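Side-chain contacts in acetylene hydratase (Pelobacter acetylenicus, PDB 2E7Z), which catalyses the hydration of acetylene to acetaldehyde, using a tungsten bis(molybdopterin guanine dinucleotide) cofactor and a [4Fe-4S] cluster: residues H3-S8 / N12-A17; D81-E86 / A450-P455; E89-I94 / A408-A413. All coordinates share one frame; numbering follows the deposited sequence. Where two conformers were deposited one is given.

Overall arrangement
Two kinds of contact occur: one that holds a metal cluster and two that hold a helix against a sheet. Interaction 1 is the N-terminal hairpin, whose cysteines C6 and C13 bind the [4Fe-4S] cluster; its Q7 side chain is about 6 Å from a bound molybdopterin guanine dinucleotide. Interactions 2 and 3 use successive parts of helix 80-98, which packs on the mixed sheet containing strands 452-455 and 408-412; their centres are about 10 Å apart. Interaction 1 lies about 30 Å and 32 Å from them, centre to centre. Strand 408-412 runs on to A413, which touches a molybdopterin guanine dinucleotide, while the L454 side chain stays about 8 Å from one.

Interaction 1 (H3-S8 / N12-A17); sequences HVVCQS and NCVVEA. With SF4 (iron/sulfur cluster), chain D.
V14 projects as a knob between H3 and V5 of the partner strand, its two methyls split between them. CG2 meets V5 CG2 at 4.0 Å, while CG1, set opposite the backbone nitrogen by a chi1 of -178°, lies 4.1 Å from H3 CB. The H3 ring itself turns away to bond Q532 and to meet Y535 edge-to-face. V5 is forked too: its other methyl, CG1, presses to 3.5 Å from N12 CB, at the turn just before strand 14-19, where N12 has a left-handed backbone (phi 64°).

On the other face V15 fits between V4 and C6, its CG1 lying 4.1 Å from C6 CB, and V4 CG2 lies 3.9 Å from A17 CB. V4 and V15 are the hydrogen-bonded pair, joined both ways; H3-E16 and V5-V14 are the non-hydrogen-bonded pairs alternating with it.

Past the V5-V14 pair the chain leaves the sheet: C6 N bonds C13 O at 2.8 Å, and the two loops part around the cluster. C6 SG binds one iron at 2.3 Å and C13 SG another; C9 fills the middle place of the C-x2-C-x3-C pattern, and C43 is the fourth cysteine ligand. The amides of N12 and Q7 are steeply inclined, 71° between planes. N12 ND2 makes a weak bond to C6 O and its OD1 takes Q113, whereas Q7 NE2 folds back to V5 O and its OE1 meets R462, a residue that binds the tungsten cofactor.

Strand 14-19 is the middle member of a three-stranded antiparallel sheet, flanked by 2-5 and 25-29. N476 of strand 474-476 packs on V5 and V14, S46 of helix 44-47 touches C6 and V15, and the start of helix 177-189 abuts C13.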
loop_
_atom_site.group_PDB
_atom_site.type_symbol
_atom_site.label_atom_id
_atom_site.label_comp_id
_atom_site.label_asym_id
_atom_site.label_seq_id
_atom_site.Cartn_x
_atom_site.Cartn_y
_atom_site.Cartn_z
ATOM N N HIS A 3 5.881 -25.747 1.934
ATOM C CA HIS A 3 5.511 -24.612 1.062
ATOM C C HIS A 3 5.111 -23.450 1.973
ATOM O O HIS A 3 4.371 -23.630 2.956
ATOM C CB HIS A 3 4.433 -24.960 0.015
ATOM C CG HIS A 3 3.098 -25.346 0.576
ATOM N ND1 HIS A 3 2.074 -24.445 0.785
ATOM C CD2 HIS A 3 2.604 -26.561 0.919
ATOM C CE1 HIS A 3 1.015 -25.081 1.257
ATOM N NE2 HIS A 3 1.312 -26.364 1.354
ATOM N N VAL A 4 5.644 -22.263 1.671
ATOM C CA VAL A 4 5.485 -21.106 2.556
ATOM C C VAL A 4 5.177 -19.895 1.689
ATOM O O VAL A 4 5.822 -19.708 0.645
ATOM C CB VAL A 4 6.775 -20.869 3.414
ATOM C CG1 VAL A 4 6.508 -19.871 4.521
ATOM C CG2 VAL A 4 7.278 -22.191 3.998
ATOM N N VAL A 5 4.201 -19.086 2.110
ATOM C CA VAL A 5 4.000 -17.798 1.460
ATOM C C VAL A 5 5.094 -16.819 1.952
ATOM O O VAL A 5 5.173 -16.513 3.154
ATOM C CB VAL A 5 2.589 -17.245 1.745
ATOM C CG1 VAL A 5 2.483 -15.824 1.203
ATOM C CG2 VAL A 5 1.515 -18.175 1.146
ATOM N N CYS A 6 5.957 -16.354 1.051
ATOM C CA CYS A 6 6.973 -15.431 1.473
ATOM C C CYS A 6 6.299 -14.104 1.810
ATOM O O CYS A 6 5.525 -13.581 1.000
ATOM C CB CYS A 6 7.963 -15.254 0.339
ATOM S SG CYS A 6 9.216 -14.013 0.707
ATOM N N GLN A 7 6.585 -13.584 3.004
ATOM C CA GLN A 7 6.054 -12.280 3.411
ATOM C C GLN A 7 7.192 -11.288 3.604
ATOM O O GLN A 7 7.073 -10.326 4.374
ATOM C CB GLN A 7 5.193 -12.435 4.664
ATOM C CG GLN A 7 3.936 -13.283 4.368
ATOM C CD GLN A 7 3.528 -14.211 5.505
ATOM O OE1 GLN A 7 3.096 -13.757 6.580
ATOM N NE2 GLN A 7 3.593 -15.517 5.256
ATOM N N SER A 8 8.290 -11.513 2.886
ATOM C CA SER A 8 9.372 -10.533 2.883
ATOM C C SER A 8 9.027 -9.326 2.009
ATOM O O SER A 8 9.640 -8.275 2.139
ATOM C CB SER A 8 10.702 -11.166 2.468
ATOM O OG SER A 8 11.305 -11.862 3.555
ATOM N N ASN A 12 3.900 -11.846 -2.194
ATOM C CA ASN A 12 3.625 -13.140 -1.555
ATOM C C ASN A 12 3.816 -14.362 -2.471
ATOM O O ASN A 12 2.969 -15.279 -2.506
ATOM C CB ASN A 12 2.203 -13.150 -0.961
ATOM C CG ASN A 12 2.036 -12.270 0.296
ATOM O OD1 ASN A 12 0.910 -12.136 0.760
ATOM N ND2 ASN A 12 3.119 -11.723 0.865
ATOM N N CYS A 13 4.942 -14.385 -3.187
ATOM C CA CYS A 13 5.373 -15.601 -3.876
ATOM C C CYS A 13 5.327 -16.774 -2.905
ATOM O O CYS A 13 5.719 -16.640 -1.746
ATOM C CB CYS A 13 6.835 -15.484 -4.296
ATOM S SG CYS A 13 7.229 -14.006 -5.277
ATOM N N VAL A 14 4.880 -17.930 -3.390
ATOM C CA VAL A 14 4.981 -19.149 -2.598
ATOM C C VAL A 14 6.323 -19.812 -2.880
ATOM O O VAL A 14 6.653 -20.093 -4.041
ATOM C CB VAL A 14 3.803 -20.097 -2.858
ATOM C CG1 VAL A 14 3.906 -21.367 -1.969
ATOM C CG2 VAL A 14 2.484 -19.358 -2.595
ATOM N N VAL A 15 7.094 -20.023 -1.815
ATOM C CA VAL A 15 8.440 -20.567 -1.899
ATOM C C VAL A 15 8.487 -21.899 -1.160
ATOM O O VAL A 15 7.497 -22.330 -0.553
ATOM C CB VAL A 15 9.505 -19.560 -1.319
ATOM C CG1 VAL A 15 9.498 -18.230 -2.080
ATOM C CG2 VAL A 15 9.270 -19.291 0.161
ATOM N N GLU A 16 9.632 -22.563 -1.227
ATOM C CA GLU A 16 9.836 -23.764 -0.445
ATOM C C GLU A 16 10.876 -23.458 0.625
ATOM O O GLU A 16 11.778 -22.651 0.409
ATOM C CB GLU A 16 10.231 -24.945 -1.335
ATOM C CG GLU A 16 9.006 -25.594 -2.002
ATOM C CD GLU A 16 9.336 -26.834 -2.817
ATOM O OE1 GLU A 16 10.488 -26.933 -3.282
ATOM O OE2 GLU A 16 8.435 -27.699 -2.999
ATOM N N ALA A 17 10.705 -24.055 1.801
ATOM C CA ALA A 17 11.657 -23.873 2.892
ATOM C C ALA A 17 11.960 -25.196 3.532
ATOM O O ALA A 17 11.104 -26.084 3.597
ATOM C CB ALA A 17 11.106 -22.918 3.943
HETATM FE FE1 SF4 D . 10.877 -11.725 -3.161
HETATM FE FE2 SF4 D . 9.319 -12.799 -1.250
HETATM FE FE3 SF4 D . 8.471 -12.739 -3.821
HETATM FE FE4 SF4 D . 8.587 -10.478 -2.387
HETATM S S1 SF4 D . 7.214 -12.214 -1.950
HETATM S S2 SF4 D . 9.313 -10.759 -4.578
HETATM S S3 SF4 D . 10.443 -10.848 -1.055
HETATM S S4 SF4 D . 10.300 -13.908 -3.028
#

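Interaction 2 (D81-E86 / A450-P455); sequences DQALDE and ADYVLP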
loop_
_atom_site.group_PDB
_atom_site.type_symbol
_atom_site.label_atom_id
_atom_site.label_comp_id
_atom_site.label_asym_id
_atom_site.label_seq_id
_atom_site.Cartn_x
_atom_site.Cartn_y
_atom_site.Cartn_z
ATOM N N ASP A 81 2.753 -10.992 29.990
ATOM C CA ASP A 81 1.662 -10.827 30.931
ATOM C C ASP A 81 1.690 -9.436 31.585
ATOM O O ASP A 81 0.658 -8.753 31.674
ATOM C CB ASP A 81 1.748 -11.937 32.005
ATOM C CG ASP A 81 0.555 -11.956 32.950
ATOM O OD1 ASP A 81 -0.586 -12.025 32.451
ATOM O OD2 ASP A 81 0.758 -11.934 34.198
ATOM N N GLN A 82 2.878 -9.018 32.041
ATOM C CA GLN A 82 3.003 -7.721 32.682
ATOM C C GLN A 82 2.830 -6.578 31.677
ATOM O O GLN A 82 2.166 -5.575 31.969
ATOM C CB GLN A 82 4.329 -7.592 33.414
ATOM C CG GLN A 82 4.423 -6.313 34.237
ATOM C CD GLN A 82 3.441 -6.273 35.421
ATOM O OE1 GLN A 82 2.987 -7.310 35.925
ATOM N NE2 GLN A 82 3.132 -5.065 35.881
ATOM N N ALA A 83 3.410 -6.741 30.484
ATOM C CA ALA A 83 3.246 -5.724 29.443
ATOM C C ALA A 83 1.777 -5.521 29.120
ATOM O O ALA A 83 1.316 -4.404 29.081
ATOM C CB ALA A 83 4.015 -6.118 28.178
ATOM N N LEU A 84 1.048 -6.614 28.941
ATOM C CA LEU A 84 -0.362 -6.527 28.601
ATOM C C LEU A 84 -1.174 -5.929 29.756
ATOM O O LEU A 84 -2.097 -5.146 29.528
ATOM C CB LEU A 84 -0.877 -7.915 28.220
ATOM C CG LEU A 84 -0.323 -8.501 26.918
ATOM C CD1 LEU A 84 -0.266 -10.037 27.004
ATOM C CD2 LEU A 84 -1.152 -8.044 25.759
ATOM N N ASP A 85 -0.839 -6.305 30.995
ATOM C CA ASP A 85 -1.536 -5.730 32.140
ATOM C C ASP A 85 -1.365 -4.209 32.158
ATOM O O ASP A 85 -2.337 -3.468 32.336
ATOM C CB ASP A 85 -0.979 -6.281 33.448
ATOM C CG ASP A 85 -1.477 -7.691 33.768
ATOM O OD1 ASP A 85 -2.348 -8.234 33.034
ATOM O OD2 ASP A 85 -0.983 -8.240 34.778
ATOM N N GLU A 86 -0.130 -3.755 31.946
ATOM C CA GLU A 86 0.152 -2.321 32.006
ATOM C C GLU A 86 -0.450 -1.564 30.833
ATOM O O GLU A 86 -0.970 -0.470 31.000
ATOM C CB GLU A 86 1.658 -2.068 32.096
ATOM C CG GLU A 86 2.218 -2.569 33.432
ATOM C CD GLU A 86 3.712 -2.322 33.617
ATOM O OE1 GLU A 86 4.322 -1.608 32.792
ATOM O OE2 GLU A 86 4.299 -2.855 34.596
ATOM N N ALA A 450 8.270 4.233 21.605
ATOM C CA ALA A 450 7.215 3.512 22.279
ATOM C C ALA A 450 7.373 3.467 23.793
ATOM O O ALA A 450 8.477 3.647 24.304
ATOM C CB ALA A 450 7.082 2.118 21.710
ATOM N N ASP A 451 6.259 3.204 24.488
ATOM C CA ASP A 451 6.302 2.794 25.905
ATOM C C ASP A 451 6.615 1.304 26.021
ATOM O O ASP A 451 7.262 0.856 26.980
ATOM C CB ASP A 451 4.981 3.101 26.587
ATOM C CG ASP A 451 4.729 4.582 26.643
ATOM O OD1 ASP A 451 5.318 5.273 27.510
ATOM O OD2 ASP A 451 3.953 5.078 25.821
ATOM N N TYR A 452 6.140 0.525 25.053
ATOM C CA TYR A 452 6.308 -0.933 25.027
ATOM C C TYR A 452 6.585 -1.381 23.621
ATOM O O TYR A 452 5.851 -0.962 22.682
ATOM C CB TYR A 452 5.040 -1.680 25.527
ATOM C CG TYR A 452 4.637 -1.282 26.926
ATOM C CD1 TYR A 452 3.799 -0.187 27.142
ATOM C CD2 TYR A 452 5.143 -1.976 28.037
ATOM C CE1 TYR A 452 3.445 0.226 28.403
ATOM C CE2 TYR A 452 4.838 -1.567 29.331
ATOM C CZ TYR A 452 3.998 -0.459 29.497
ATOM O OH TYR A 452 3.688 -0.039 30.770
ATOM N N VAL A 453 7.611 -2.225 23.476
ATOM C CA VAL A 453 7.905 -2.838 22.195
ATOM C C VAL A 453 7.633 -4.318 22.368
ATOM O O VAL A 453 8.155 -4.951 23.296
ATOM C CB VAL A 453 9.341 -2.563 21.756
ATOM C CG1 VAL A 453 9.647 -3.242 20.392
ATOM C CG2 VAL A 453 9.579 -1.052 21.656
ATOM N N LEU A 454 6.767 -4.856 21.517
ATOM C CA LEU A 454 6.307 -6.237 21.646
ATOM C C LEU A 454 6.807 -7.045 20.483
ATOM O O LEU A 454 6.712 -6.615 19.362
ATOM C CB LEU A 454 4.785 -6.317 21.739
ATOM C CG LEU A 454 4.195 -5.530 22.903
ATOM C CD1 LEU A 454 2.684 -5.646 22.814
ATOM C CD2 LEU A 454 4.674 -6.089 24.227
ATOM N N PRO A 455 7.422 -8.212 20.758
ATOM C CA PRO A 455 8.014 -8.991 19.677
ATOM C C PRO A 455 7.062 -9.788 18.812
ATOM O O PRO A 455 6.330 -10.659 19.299
ATOM C CB PRO A 455 8.936 -9.957 20.430
ATOM C CG PRO A 455 8.228 -10.188 21.734
ATOM C CD PRO A 455 7.636 -8.828 22.085
#
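The Y452 ring presents its hydroxyl edge to the E86 carboxylate, and the two flat groups stand 70° apart. E86 OE1 lies in the plane of the ring, 2.6 Å from Y452 OH, which donates its hydrogen to the anti lone pair of that oxygen. A83 CB approaches obliquely beside the same border of the ring, 4.3 Å from Y452 CD2. I78, which also adjoins A83, I87 of helix 80-98 and L435 of strand 435-440 touch the tyrosine as well. The second carboxylate oxygen is occupied too: Q82 NE2, one helical turn earlier, gives E86 OE2 a nearly straight bond of 2.8 Å, and OE2 lies in the plane of the glutamine amide. Bonds at both oxygens should restrain the carboxylate's rotation. Its stem is straight (chi2 -179°), and the glutamate crosses the tyrosine at about a right angle. E86 CB lies 3.2 Å from Y452 OH.

This is helix-on-sheet packing in an alpha/beta layered domain. Helix 80-98 lies against a mixed sheet in which strand 452-455 sits between 63-65 and 435-440; the axes of the two short segments approach to 10.1 Å, with 134° between their N-to-C directions. Y452 and L454 extend toward the helix, whereas V453 touches M443 and A447.

K64, from the adjoining strand 63-65, forms a salt bridge to E86 OE1. That oxygen thus accepts from tyrosine while facing a positive charge, a setting that would probably favour the ionised carboxylate.

Deeper in the interface the contact becomes purely apolar. L454 CD2 lies 4.0 Å from A83 CB, a small side chain over which both strand residues can close. L454 also touches W80 and I87 of the same helix and F494 of helix 491-501.

Interaction 3 (E89-I94 / A408-A413); sequences EKLKKI and AFFALA. With MGD (2-amino-5,6-dimercapto-7-methyl-3,7,8a,9-tetrahydro-8-oxa-1,3,9,10-tetraaza-anthracen-4-one guanosine dinucleotide), chain E.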
loop_
_atom_site.group_PDB
_atom_site.type_symbol
_atom_site.label_atom_id
_atom_site.label_comp_id
_atom_site.label_asym_id
_atom_site.label_seq_id
_atom_site.Cartn_x
_atom_site.Cartn_y
_atom_site.Cartn_z
ATOM N N GLU A 89 -4.171 -1.304 31.546
ATOM C CA GLU A 89 -4.426 -0.336 32.600
ATOM C C GLU A 89 -4.313 1.104 32.076
ATOM O O GLU A 89 -5.171 1.942 32.354
ATOM C CB GLU A 89 -3.446 -0.536 33.756
ATOM C CG GLU A 89 -3.600 0.495 34.877
ATOM C CD GLU A 89 -2.467 0.429 35.895
ATOM O OE1 GLU A 89 -1.423 -0.228 35.625
ATOM O OE2 GLU A 89 -2.620 1.049 36.972
ATOM N N LYS A 90 -3.246 1.379 31.322
ATOM C CA LYS A 90 -3.046 2.723 30.792
ATOM C C LYS A 90 -4.078 3.086 29.721
ATOM O O LYS A 90 -4.583 4.204 29.697
ATOM C CB LYS A 90 -1.630 2.889 30.246
ATOM C CG LYS A 90 -1.335 4.305 29.773
ATOM C CD LYS A 90 0.114 4.740 30.014
ATOM C CE LYS A 90 0.167 6.232 30.333
ATOM N NZ LYS A 90 1.534 6.788 30.351
ATOM N N LEU A 91 -4.401 2.139 28.843
ATOM C CA LEU A 91 -5.422 2.386 27.836
ATOM C C LEU A 91 -6.794 2.672 28.468
ATOM O O LEU A 91 -7.523 3.543 28.010
ATOM C CB LEU A 91 -5.522 1.183 26.909
ATOM C CG LEU A 91 -6.494 1.307 25.738
ATOM C CD1 LEU A 91 -6.070 2.457 24.851
ATOM C CD2 LEU A 91 -6.504 -0.013 24.985
ATOM N N LYS A 92 -7.147 1.933 29.524
ATOM C CA LYS A 92 -8.409 2.210 30.218
ATOM C C LYS A 92 -8.460 3.645 30.736
ATOM O O LYS A 92 -9.482 4.321 30.611
ATOM C CB LYS A 92 -8.613 1.242 31.391
ATOM C CG LYS A 92 -9.030 -0.140 30.949
ATOM C CD LYS A 92 -8.945 -1.121 32.126
ATOM C CE LYS A 92 -9.319 -2.516 31.685
ATOM N NZ LYS A 92 -9.211 -3.484 32.823
ATOM N N LYS A 93 -7.363 4.110 31.322
ATOM C CA LYS A 93 -7.297 5.487 31.827
ATOM C C LYS A 93 -7.423 6.508 30.701
ATOM O O LYS A 93 -8.135 7.518 30.836
ATOM C CB LYS A 93 -5.999 5.728 32.618
ATOM C CG LYS A 93 -5.959 4.995 33.955
ATOM C CD LYS A 93 -4.565 5.084 34.594
ATOM C CE LYS A 93 -4.274 6.476 35.168
ATOM N NZ LYS A 93 -5.303 6.900 36.186
ATOM N N ILE A 94 -6.737 6.235 29.590
ATOM C CA ILE A 94 -6.783 7.122 28.444
ATOM C C ILE A 94 -8.213 7.201 27.871
ATOM O O ILE A 94 -8.753 8.297 27.597
ATOM C CB ILE A 94 -5.742 6.692 27.389
ATOM C CG1 ILE A 94 -4.336 6.976 27.932
ATOM C CG2 ILE A 94 -5.990 7.429 26.066
ATOM C CD1 ILE A 94 -3.245 6.274 27.130
ATOM N N ALA A 408 -3.531 7.446 22.680
ATOM C CA ALA A 408 -2.918 6.115 22.620
ATOM C C ALA A 408 -2.683 5.760 21.162
ATOM O O ALA A 408 -3.547 6.038 20.332
ATOM C CB ALA A 408 -3.789 5.041 23.290
ATOM N N PHE A 409 -1.551 5.126 20.860
ATOM C CA PHE A 409 -1.199 4.818 19.488
ATOM C C PHE A 409 -0.521 3.450 19.412
ATOM O O PHE A 409 0.460 3.185 20.127
ATOM C CB PHE A 409 -0.341 5.938 18.898
ATOM C CG PHE A 409 -0.001 5.754 17.433
ATOM C CD1 PHE A 409 1.147 5.080 17.014
ATOM C CD2 PHE A 409 -0.864 6.278 16.464
ATOM C CE1 PHE A 409 1.430 4.946 15.644
ATOM C CE2 PHE A 409 -0.545 6.176 15.093
ATOM C CZ PHE A 409 0.560 5.485 14.695
ATOM N N PHE A 410 -1.074 2.568 18.571
ATOM C CA PHE A 410 -0.500 1.243 18.356
ATOM C C PHE A 410 0.034 1.168 16.932
ATOM O O PHE A 410 -0.702 1.455 15.973
ATOM C CB PHE A 410 -1.491 0.082 18.537
ATOM C CG PHE A 410 -2.098 -0.062 19.896
ATOM C CD1 PHE A 410 -1.664 0.648 20.996
ATOM C CD2 PHE A 410 -3.146 -0.976 20.047
ATOM C CE1 PHE A 410 -2.264 0.462 22.259
ATOM C CE2 PHE A 410 -3.736 -1.178 21.291
ATOM C CZ PHE A 410 -3.261 -0.472 22.406
ATOM N N ALA A 411 1.276 0.714 16.792
ATOM C CA ALA A 411 1.910 0.466 15.495
ATOM C C ALA A 411 2.071 -1.034 15.342
ATOM O O ALA A 411 2.855 -1.639 16.103
ATOM C CB ALA A 411 3.249 1.184 15.385
ATOM N N LEU A 412 1.379 -1.647 14.383
ATOM C CA LEU A 412 1.371 -3.101 14.195
ATOM C C LEU A 412 1.996 -3.403 12.857
ATOM O O LEU A 412 1.404 -3.155 11.816
ATOM C CB LEU A 412 -0.052 -3.677 14.277
ATOM C CG LEU A 412 -0.872 -3.250 15.496
ATOM C CD1 LEU A 412 -2.328 -3.739 15.412
ATOM C CD2 LEU A 412 -0.206 -3.682 16.774
ATOM N N ALA A 413 3.243 -3.895 12.895
ATOM C CA ALA A 413 4.074 -4.113 11.702
ATOM C C ALA A 413 4.071 -2.875 10.813
ATOM O O ALA A 413 3.909 -2.958 9.600
ATOM C CB ALA A 413 3.667 -5.370 10.946
HETATM P PB MGD E . 7.289 -0.004 6.829
HETATM O O1B MGD E . 6.861 1.428 7.031
HETATM O O2B MGD E . 8.692 -0.314 6.455
HETATM O O3B MGD E . 6.383 -0.733 5.725
HETATM O O3A MGD E . 4.307 0.206 4.669
HETATM P PA MGD E . 4.799 -0.988 5.635
HETATM O O1A MGD E . 4.665 -2.330 4.980
HETATM O O2A MGD E . 4.139 -0.729 6.955
HETATM O "O5'" MGD E . 6.926 -0.765 8.204
HETATM C "C5'" MGD E . 6.819 -2.178 8.202
HETATM C "C4'" MGD E . 7.254 -2.637 9.580
HETATM O "O4'" MGD E . 6.867 -4.014 9.709
HETATM C "C3'" MGD E . 8.767 -2.662 9.770
HETATM O "O3'" MGD E . 9.104 -1.869 10.921
HETATM C "C2'" MGD E . 9.161 -4.142 9.957
HETATM O "O2'" MGD E . 10.245 -4.406 10.871
HETATM C "C1'" MGD E . 7.871 -4.715 10.479
HETATM N N9 MGD E . 7.621 -6.136 10.194
HETATM C C8 MGD E . 7.905 -6.814 9.054
HETATM N N7 MGD E . 7.439 -8.072 9.118
HETATM C C5 MGD E . 6.777 -8.180 10.291
HETATM C C6 MGD E . 6.041 -9.215 10.998
HETATM O O6 MGD E . 5.878 -10.349 10.501
HETATM N N1 MGD E . 5.517 -8.866 12.184
HETATM C C2 MGD E . 5.702 -7.699 12.794
HETATM N N2 MGD E . 5.110 -7.482 14.004
HETATM N N3 MGD E . 6.371 -6.710 12.210
HETATM C C4 MGD E . 6.901 -6.913 10.986
HETATM C C10 MGD E . 4.378 -0.008 3.258
HETATM C C11 MGD E . 3.537 1.072 2.613
HETATM O O11 MGD E . 4.225 2.296 2.863
HETATM C C12 MGD E . 3.409 0.816 1.131
HETATM S S12 MGD E . 2.849 -0.717 0.620
HETATM C C13 MGD E . 3.671 1.784 0.237
HETATM S S13 MGD E . 3.660 1.496 -1.441
HETATM C C14 MGD E . 4.013 3.187 0.635
HETATM N N15 MGD E . 5.405 3.511 0.363
HETATM C C16 MGD E . 5.784 4.741 0.817
HETATM C C17 MGD E . 6.796 5.586 0.168
HETATM O O17 MGD E . 7.367 5.203 -0.877
HETATM N N18 MGD E . 7.071 6.779 0.733
HETATM C C19 MGD E . 6.463 7.229 1.859
HETATM N N19 MGD E . 6.789 8.431 2.380
HETATM N N20 MGD E . 5.552 6.495 2.511
HETATM C C21 MGD E . 5.181 5.297 2.041
HETATM N N22 MGD E . 4.247 4.596 2.688
HETATM C C23 MGD E . 3.685 3.387 2.124
#
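L91 reaches from the helix with its two methyls divided between two strand residues, A408 and F410. CD1 goes to A408, lying 3.8 Å from its CB, and CD2 goes to the far end of the phenylalanine, 4.2 Å from F410 CZ. The leucine crosses the F410 side chain at about a right angle and its methyl approaches the ring obliquely. Two torsions arrange this. CG of L91 lies opposite the backbone nitrogen (chi1 -177°), carrying the branched end across to the strand; in F410 a chi2 of -10° leaves CA close to the ring plane.

I94, one turn farther along the helix, comes at A408 from another direction. Its CD1 lies 4.1 Å from A408 CB, which is therefore met by both methyls, that of L91 and that of I94, from directions roughly at right angles. The short side chain of A408 is consistent with the close approach, 6.9 Å between the CA atoms of L91 and A408.

F410 is further enclosed by L103 and V437 of the flanking strands 103-107 and 435-440, and by L498 of helix 491-501. Strand 408-412 thus lies inside the sheet, with helix 80-98 covering its beginning. Its other end delivers A413 to the guanine of the cofactor, where A413 CB is 3.3 Å from N3 of the molybdopterin guanine dinucleotide, in a strand-end position common in nucleotide-binding alpha/beta folds.

The side-chain contacts between the two segments are all hydrocarbon. K90 and K92 send their ammonium groups elsewhere, to the carbonyls of D434 and R501. The direct contact between helix and strand is therefore non-directional, a matter of dispersion and burial of apolar surface, while polar ties such as K90 to D434 O lie outside it.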